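Local coordinates for protection of telomeres protein 1 (Schizosaccharomyces pombe, PDB 7CUI), which protects the single-stranded 3' telomeric overhang by binding its GGTTAC sequence, and regulates telomerase and telomere length, at residues 77-81 / 112-117; 94-99 / 190-194. One frame throughout, in Å; residues are numbered along the deposited sequence.

Overall arrangement
Both contacts lie in the C-terminal part of the protein, a curled mixed sheet with the strand order of an OB-fold barrel. The centre of contact 2 lies about 6 Å from the centre of the chain, and the contact pairs strand 93-99 in parallel with strand 190-198, while contact 1, its centre about 15 Å from that of the chain, packs the start of strand 77-87 against the loop between helices 100-107 and 121-135. The centres of the contacts are about 17 Å apart. Strands 77-87 and 93-99 are antiparallel neighbours, and the contacts meet through Phe-99, whose CD1 lies 3.8 Å from Met-81 CB. A chain of another protein reaches several residues of contact 2 and, in contact 1, only Met-81.

Contact 1: residues 77-81 / 112-117; sequences SYVWM and IQPCNL
Trp-80 and Pro-114 bury the strand-to-loop seam in this OB-fold domain, where the start of strand 77-87 meets the segment leading from helix 100-107 to helix 121-135. With CG anti to its carbonyl carbon (chi1 -65°), Trp-80 brings its indole across to the loop. Pro-114 crosses one face of it at about a right angle, its CB 4.2 Å from the centroid of the five-membered ring and 8° off the normal, a CH-pi contact. The proline ring also spans to the backbone of Tyr-78. Farther along the indole, CZ2 reaches Ile-112 CG2 at 3.8 Å and CZ3 meets Leu-117 CD2 at 3.9 Å, while Ala-103 and Ile-107 of helix 100-107 also touch it. Tyr-78 points its CB at the loop and lays one ring face largely on main chain: Asn-116 N stands over the ring centre, and Cys-115 C, nearer the rim, is 3.5 Å from Tyr-78 CG. The segments are further joined through one water, which accepts from Tyr-78 N at 2.8 Å and donates to Pro-114 O at 3.1 Å.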
ATOM      1  N   SER A  77     -20.890   6.267   2.834  1.00 43.18           N
ATOM      2  CA  SER A  77     -19.635   6.585   3.501  1.00 42.90           C
ATOM      3  C   SER A  77     -18.539   5.633   3.033  1.00 39.91           C
ATOM      4  O   SER A  77     -18.616   4.428   3.277  1.00 41.55           O
ATOM      5  CB  SER A  77     -19.770   6.533   4.996  1.00 44.17           C
ATOM      6  OG  SER A  77     -20.552   7.617   5.467  1.00 48.98           O
ATOM      7  N   TYR A  78     -17.505   6.196   2.398  1.00 36.69           N
ATOM      8  CA  TYR A  78     -16.445   5.406   1.791  1.00 33.78           C
ATOM      9  C   TYR A  78     -15.129   5.602   2.545  1.00 33.31           C
ATOM     10  O   TYR A  78     -14.941   6.595   3.247  1.00 34.33           O
ATOM     11  CB  TYR A  78     -16.297   5.776   0.312  1.00 31.86           C
ATOM     12  CG  TYR A  78     -17.431   5.348  -0.586  1.00 30.61           C
ATOM     13  CD1 TYR A  78     -18.635   6.036  -0.604  1.00 30.72           C
ATOM     14  CD2 TYR A  78     -17.293   4.263  -1.441  1.00 29.59           C
ATOM     15  CE1 TYR A  78     -19.678   5.648  -1.431  1.00 30.69           C
ATOM     16  CE2 TYR A  78     -18.325   3.861  -2.273  1.00 29.18           C
ATOM     17  CZ  TYR A  78     -19.522   4.558  -2.271  1.00 29.99           C
ATOM     18  OH  TYR A  78     -20.535   4.167  -3.099  1.00 30.69           O
ATOM     19  N   VAL A  79     -14.214   4.637   2.391  1.00 31.73           N
ATOM     20  CA  VAL A  79     -12.872   4.742   2.945  1.00 31.03           C
ATOM     21  C   VAL A  79     -11.866   4.261   1.908  1.00 30.12           C
ATOM     22  O   VAL A  79     -12.194   3.420   1.068  1.00 30.02           O
ATOM     23  CB  VAL A  79     -12.690   3.971   4.271  1.00 31.95           C
ATOM     24  CG1 VAL A  79     -13.436   4.623   5.426  1.00 31.97           C
ATOM     25  CG2 VAL A  79     -13.023   2.490   4.142  1.00 31.88           C
ATOM     26  N   TRP A  80     -10.646   4.808   2.000  1.00 28.51           N
ATOM     27  CA  TRP A  80      -9.530   4.358   1.186  1.00 27.59           C
ATOM     28  C   TRP A  80      -9.162   2.936   1.588  1.00 26.97           C
ATOM     29  O   TRP A  80      -9.028   2.636   2.771  1.00 26.96           O
ATOM     30  CB  TRP A  80      -8.309   5.269   1.360  1.00 26.95           C
ATOM     31  CG  TRP A  80      -8.472   6.678   0.881  1.00 26.41           C
ATOM     32  CD1 TRP A  80      -8.306   7.814   1.619  1.00 26.72           C
ATOM     33  CD2 TRP A  80      -8.810   7.110  -0.450  1.00 25.45           C
ATOM     34  NE1 TRP A  80      -8.530   8.921   0.846  1.00 26.22           N
ATOM     35  CE2 TRP A  80      -8.843   8.522  -0.427  1.00 25.71           C
ATOM     36  CE3 TRP A  80      -9.096   6.448  -1.652  1.00 24.40           C
ATOM     37  CZ2 TRP A  80      -9.134   9.279  -1.563  1.00 25.44           C
ATOM     38  CZ3 TRP A  80      -9.396   7.196  -2.770  1.00 24.10           C
ATOM     39  CH2 TRP A  80      -9.414   8.591  -2.723  1.00 24.31           C
HETATM   40  N   MSE A  81      -8.989   2.077   0.583  1.00 27.46           N
HETATM   41  CA  MSE A  81      -8.413   0.765   0.806  1.00 29.28           C
HETATM   42  C   MSE A  81      -7.819   0.232  -0.495  1.00 28.76           C
HETATM   43  O   MSE A  81      -8.535  -0.050  -1.453  1.00 28.30           O
HETATM   44  CB  MSE A  81      -9.446  -0.193   1.407  1.00 32.51           C
HETATM   45  CG  MSE A  81      -8.852  -1.526   1.769  1.00 38.97           C
HETATM   46 SE   MSE A  81     -10.259  -2.835   2.111  1.00 47.58          SE
HETATM   47  CE  MSE A  81     -11.087  -3.401   0.419  1.00 41.13           C
ATOM     48  N   ILE A 112      -8.801  15.273  -2.867  1.00 37.21           N
ATOM     49  CA  ILE A 112      -8.973  13.850  -3.115  1.00 33.79           C
ATOM     50  C   ILE A 112      -9.467  13.192  -1.827  1.00 32.19           C
ATOM     51  O   ILE A 112      -8.722  13.053  -0.857  1.00 31.37           O
ATOM     52  CB  ILE A 112      -7.681  13.210  -3.669  1.00 32.15           C
ATOM     53  CG1 ILE A 112      -7.077  14.049  -4.802  1.00 31.84           C
ATOM     54  CG2 ILE A 112      -7.940  11.775  -4.105  1.00 29.73           C
ATOM     55  CD1 ILE A 112      -5.779  13.516  -5.372  1.00 30.02           C
ATOM     56  N   GLN A 113     -10.746  12.808  -1.833  1.00 31.59           N
ATOM     57  CA  GLN A 113     -11.402  12.250  -0.663  1.00 31.25           C
ATOM     58  C   GLN A 113     -12.052  10.920  -1.034  1.00 28.11           C
ATOM     59  O   GLN A 113     -12.435  10.714  -2.184  1.00 28.96           O
ATOM     60  CB  GLN A 113     -12.467  13.218  -0.143  1.00 33.72           C
ATOM     61  CG  GLN A 113     -11.910  14.538   0.370  1.00 36.61           C
ATOM     62  CD  GLN A 113     -10.941  14.357   1.514  1.00 37.97           C
ATOM     63  OE1 GLN A 113     -11.138  13.540   2.414  1.00 40.64           O
ATOM     64  NE2 GLN A 113      -9.865  15.122   1.476  1.00 40.22           N
ATOM     65  N   PRO A 114     -12.206   9.974  -0.080  1.00 27.16           N
ATOM     66  CA  PRO A 114     -12.903   8.722  -0.363  1.00 27.56           C
ATOM     67  C   PRO A 114     -14.365   8.988  -0.704  1.00 28.25           C
ATOM     68  O   PRO A 114     -15.039   9.765  -0.031  1.00 30.37           O
ATOM     69  CB  PRO A 114     -12.781   7.921   0.943  1.00 27.10           C
ATOM     70  CG  PRO A 114     -12.516   8.962   2.002  1.00 27.46           C
ATOM     71  CD  PRO A 114     -11.723  10.050   1.306  1.00 27.71           C
ATOM     72  N   CYS A 115     -14.823   8.340  -1.773  1.00 27.49           N
ATOM     73  CA  CYS A 115     -16.195   8.400  -2.242  1.00 28.45           C
ATOM     74  C   CYS A 115     -16.352   7.314  -3.301  1.00 27.66           C
ATOM     75  O   CYS A 115     -15.425   6.543  -3.531  1.00 28.63           O
ATOM     76  CB  CYS A 115     -16.493   9.773  -2.835  1.00 28.67           C
ATOM     77  SG  CYS A 115     -15.337  10.243  -4.148  1.00 29.39           S
ATOM     78  N   ASN A 116     -17.526   7.246  -3.929  1.00 27.23           N
ATOM     79  CA  ASN A 116     -17.705   6.405  -5.098  1.00 25.13           C
ATOM     80  C   ASN A 116     -16.919   7.030  -6.250  1.00 23.69           C
ATOM     81  O   ASN A 116     -17.314   8.061  -6.784  1.00 23.99           O
ATOM     82  CB  ASN A 116     -19.191   6.226  -5.413  1.00 26.74           C
ATOM     83  CG  ASN A 116     -19.446   5.079  -6.362  1.00 27.43           C
ATOM     84  OD1 ASN A 116     -20.148   4.130  -6.022  1.00 30.15           O
ATOM     85  ND2 ASN A 116     -18.877   5.154  -7.553  1.00 27.08           N
ATOM     86  N   LEU A 117     -15.798   6.407  -6.625  1.00 21.35           N
ATOM     87  CA  LEU A 117     -14.861   7.007  -7.561  1.00 20.38           C
ATOM     88  C   LEU A 117     -15.419   6.949  -8.989  1.00 20.34           C
ATOM     89  O   LEU A 117     -15.124   7.816  -9.819  1.00 20.17           O
ATOM     90  CB  LEU A 117     -13.517   6.282  -7.431  1.00 20.32           C
ATOM     91  CG  LEU A 117     -12.395   6.934  -6.610  1.00 20.19           C
ATOM     92  CD1 LEU A 117     -12.802   8.215  -5.901  1.00 21.63           C
ATOM     93  CD2 LEU A 117     -11.765   5.950  -5.635  1.00 20.12           C
TER
HETATM   94  O   HOH W   1     -17.650   8.758   1.378  1.00 38.32           O

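Contact 2: residues 94-99 / 190-194; sequences LPVIFF and RWRGF
Ile-97 O draws two groups from strand 190-194: the amide Gly-193 N donates to it at 2.9 Å, and Arg-192 CA makes a C-H...O contact with it at 3.2 Å. The N-H of the same residue, Ile-97 N, gives a straighter bond to Trp-191 O, 2.9 Å long with 169° at the hydrogen. Ile-97 thus pairs in parallel with Arg-192 and sends its side chain to the same face. Strands 93-99 and 190-198 correspond to the third and fifth strands of an OB fold, whose parallel pairing is part of the barrel. Trp-191 projects from the opposite face of the sheet, and Leu-94, with CG anti to its backbone N (chi1 -167°), carries CD1 over its indole, 3.5 Å from the centroid of the six-membered ring. Ile-37 and Leu-38 of helix 34-38 also touch this indole, and replacing Trp-191 by an alanine would probably leave a gap beside them and take away the ring face over which Leu-94 CD1 lies. Gly-193 CA lies over a face of Phe-98, 4.1 Å from the ring centroid. Arg-192, its chain bent twice, turns a guanidinium face to Phe-99 CD2, the planes 70° apart; NH1 forms a salt bridge with Asp-102, and NE hydrogen-bonds to the backbone of a chain of another protein.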
ATOM      1  N   LEU A  94       6.546  -7.477  -0.973  1.00 37.94           N
ATOM      2  CA  LEU A  94       5.686  -7.412   0.195  1.00 37.63           C
ATOM      3  C   LEU A  94       4.423  -6.638  -0.185  1.00 37.41           C
ATOM      4  O   LEU A  94       4.519  -5.588  -0.823  1.00 36.77           O
ATOM      5  CB  LEU A  94       6.461  -6.719   1.323  1.00 35.92           C
ATOM      6  CG  LEU A  94       5.849  -6.820   2.720  1.00 36.23           C
ATOM      7  CD1 LEU A  94       6.062  -8.206   3.310  1.00 37.00           C
ATOM      8  CD2 LEU A  94       6.433  -5.759   3.640  1.00 34.78           C
ATOM      9  N   PRO A  95       3.209  -7.151   0.141  1.00 36.62           N
ATOM     10  CA  PRO A  95       1.973  -6.392  -0.037  1.00 33.02           C
ATOM     11  C   PRO A  95       1.748  -5.471   1.158  1.00 32.31           C
ATOM     12  O   PRO A  95       1.604  -5.928   2.289  1.00 35.92           O
ATOM     13  CB  PRO A  95       0.902  -7.488  -0.133  1.00 34.27           C
ATOM     14  CG  PRO A  95       1.447  -8.623   0.715  1.00 36.32           C
ATOM     15  CD  PRO A  95       2.958  -8.505   0.666  1.00 37.77           C
ATOM     16  N   VAL A  96       1.745  -4.168   0.881  1.00 29.04           N
ATOM     17  CA  VAL A  96       1.599  -3.128   1.884  1.00 29.59           C
ATOM     18  C   VAL A  96       0.231  -2.473   1.685  1.00 29.21           C
ATOM     19  O   VAL A  96      -0.061  -1.917   0.623  1.00 27.66           O
ATOM     20  CB  VAL A  96       2.749  -2.104   1.776  1.00 28.69           C
ATOM     21  CG1 VAL A  96       2.577  -0.939   2.739  1.00 28.88           C
ATOM     22  CG2 VAL A  96       4.118  -2.752   1.942  1.00 29.13           C
ATOM     23  N   ILE A  97      -0.612  -2.559   2.717  1.00 29.32           N
ATOM     24  CA  ILE A  97      -1.974  -2.056   2.650  1.00 29.83           C
ATOM     25  C   ILE A  97      -1.995  -0.595   3.089  1.00 29.56           C
ATOM     26  O   ILE A  97      -1.466  -0.251   4.146  1.00 30.82           O
ATOM     27  CB  ILE A  97      -2.917  -2.914   3.518  1.00 30.52           C
ATOM     28  CG1 ILE A  97      -3.030  -4.349   2.999  1.00 31.30           C
ATOM     29  CG2 ILE A  97      -4.285  -2.259   3.647  1.00 30.89           C
ATOM     30  CD1 ILE A  97      -3.593  -5.324   4.014  1.00 31.97           C
ATOM     31  N   PHE A  98      -2.627   0.251   2.266  1.00 28.62           N
ATOM     32  CA  PHE A  98      -2.974   1.607   2.657  1.00 28.64           C
ATOM     33  C   PHE A  98      -4.482   1.691   2.880  1.00 29.49           C
ATOM     34  O   PHE A  98      -5.272   1.494   1.956  1.00 28.34           O
ATOM     35  CB  PHE A  98      -2.459   2.627   1.638  1.00 27.72           C
ATOM     36  CG  PHE A  98      -0.963   2.792   1.675  1.00 27.84           C
ATOM     37  CD1 PHE A  98      -0.141   1.956   0.930  1.00 27.91           C
ATOM     38  CD2 PHE A  98      -0.367   3.751   2.488  1.00 28.37           C
ATOM     39  CE1 PHE A  98       1.238   2.089   0.986  1.00 28.55           C
ATOM     40  CE2 PHE A  98       1.015   3.884   2.539  1.00 28.33           C
ATOM     41  CZ  PHE A  98       1.814   3.054   1.785  1.00 28.51           C
ATOM     42  N   PHE A  99      -4.855   1.995   4.123  1.00 31.06           N
ATOM     43  CA  PHE A  99      -6.234   2.005   4.574  1.00 30.30           C
ATOM     44  C   PHE A  99      -6.516   3.340   5.259  1.00 31.28           C
ATOM     45  O   PHE A  99      -5.658   3.871   5.969  1.00 30.13           O
ATOM     46  CB  PHE A  99      -6.454   0.821   5.522  1.00 32.23           C
ATOM     47  CG  PHE A  99      -7.862   0.653   6.032  1.00 33.88           C
ATOM     48  CD1 PHE A  99      -8.891   0.304   5.170  1.00 34.37           C
ATOM     49  CD2 PHE A  99      -8.164   0.834   7.376  1.00 36.39           C
ATOM     50  CE1 PHE A  99     -10.192   0.153   5.633  1.00 35.02           C
ATOM     51  CE2 PHE A  99      -9.466   0.682   7.839  1.00 36.87           C
ATOM     52  CZ  PHE A  99     -10.477   0.338   6.968  1.00 35.21           C
ATOM     53  N   ARG A 190      -0.347  -9.323   8.178  1.00 49.76           N
ATOM     54  CA  ARG A 190      -0.596  -8.262   7.215  1.00 47.45           C
ATOM     55  C   ARG A 190       0.361  -7.108   7.504  1.00 45.04           C
ATOM     56  O   ARG A 190       0.810  -6.939   8.636  1.00 44.79           O
ATOM     57  CB  ARG A 190      -2.046  -7.774   7.330  1.00 46.44           C
ATOM     58  CG  ARG A 190      -3.014  -8.337   6.297  1.00 47.00           C
ATOM     59  CD  ARG A 190      -2.874  -9.824   6.048  1.00 52.50           C
ATOM     60  NE  ARG A 190      -3.956 -10.406   5.272  1.00 56.88           N
ATOM     61  CZ  ARG A 190      -4.091 -11.707   5.040  1.00 61.16           C
ATOM     62  NH1 ARG A 190      -3.209 -12.564   5.527  1.00 62.65           N
ATOM     63  NH2 ARG A 190      -5.113 -12.147   4.327  1.00 66.29           N
ATOM     64  N   TRP A 191       0.663  -6.316   6.468  1.00 41.20           N
ATOM     65  CA  TRP A 191       1.471  -5.115   6.616  1.00 39.25           C
ATOM     66  C   TRP A 191       0.677  -3.893   6.172  1.00 37.68           C
ATOM     67  O   TRP A 191      -0.031  -3.936   5.168  1.00 37.99           O
ATOM     68  CB  TRP A 191       2.773  -5.225   5.820  1.00 38.45           C
ATOM     69  CG  TRP A 191       3.672  -6.308   6.321  1.00 39.59           C
ATOM     70  CD1 TRP A 191       4.698  -6.183   7.212  1.00 40.13           C
ATOM     71  CD2 TRP A 191       3.602  -7.700   5.973  1.00 40.85           C
ATOM     72  NE1 TRP A 191       5.277  -7.403   7.436  1.00 42.58           N
ATOM     73  CE2 TRP A 191       4.629  -8.353   6.689  1.00 42.87           C
ATOM     74  CE3 TRP A 191       2.779  -8.456   5.129  1.00 40.96           C
ATOM     75  CZ2 TRP A 191       4.850  -9.725   6.579  1.00 44.29           C
ATOM     76  CZ3 TRP A 191       2.998  -9.812   5.023  1.00 42.52           C
ATOM     77  CH2 TRP A 191       4.023 -10.437   5.738  1.00 44.49           C
ATOM     78  N   ARG A 192       0.847  -2.794   6.911  1.00 37.60           N
ATOM     79  CA  ARG A 192       0.113  -1.568   6.658  1.00 35.82           C
ATOM     80  C   ARG A 192       1.079  -0.390   6.573  1.00 35.27           C
ATOM     81  O   ARG A 192       1.838  -0.140   7.506  1.00 37.24           O
ATOM     82  CB  ARG A 192      -0.919  -1.360   7.769  1.00 36.41           C
ATOM     83  CG  ARG A 192      -2.324  -1.802   7.391  1.00 36.79           C
ATOM     84  CD  ARG A 192      -3.236  -0.597   7.386  1.00 35.34           C
ATOM     85  NE  ARG A 192      -4.161  -0.625   8.507  1.00 37.42           N
ATOM     86  CZ  ARG A 192      -4.598   0.442   9.170  1.00 37.43           C
ATOM     87  NH1 ARG A 192      -4.168   1.653   8.857  1.00 35.92           N
ATOM     88  NH2 ARG A 192      -5.457   0.286  10.159  1.00 41.17           N
ATOM     89  N   GLY A 193       1.033   0.333   5.447  1.00 33.10           N
ATOM     90  CA  GLY A 193       1.829   1.538   5.284  1.00 32.18           C
ATOM     91  C   GLY A 193       1.354   2.648   6.216  1.00 33.29           C
ATOM     92  O   GLY A 193       0.180   2.680   6.589  1.00 33.88           O
ATOM     93  N   PHE A 194       2.278   3.545   6.587  1.00 33.80           N
ATOM     94  CA  PHE A 194       1.945   4.722   7.376  1.00 36.58           C
ATOM     95  C   PHE A 194       3.117   5.703   7.373  1.00 37.66           C
ATOM     96  O   PHE A 194       4.222   5.357   6.958  1.00 38.60           O
ATOM     97  CB  PHE A 194       1.587   4.326   8.812  1.00 38.39           C
ATOM     98  CG  PHE A 194       2.768   3.919   9.656  1.00 40.39           C
ATOM     99  CD1 PHE A 194       3.261   2.623   9.611  1.00 40.04           C
ATOM    100  CD2 PHE A 194       3.393   4.838  10.489  1.00 41.76           C
ATOM    101  CE1 PHE A 194       4.347   2.254  10.387  1.00 44.78           C
ATOM    102  CE2 PHE A 194       4.483   4.470  11.261  1.00 44.49           C
ATOM    103  CZ  PHE A 194       4.957   3.177  11.210  1.00 48.38           C
TER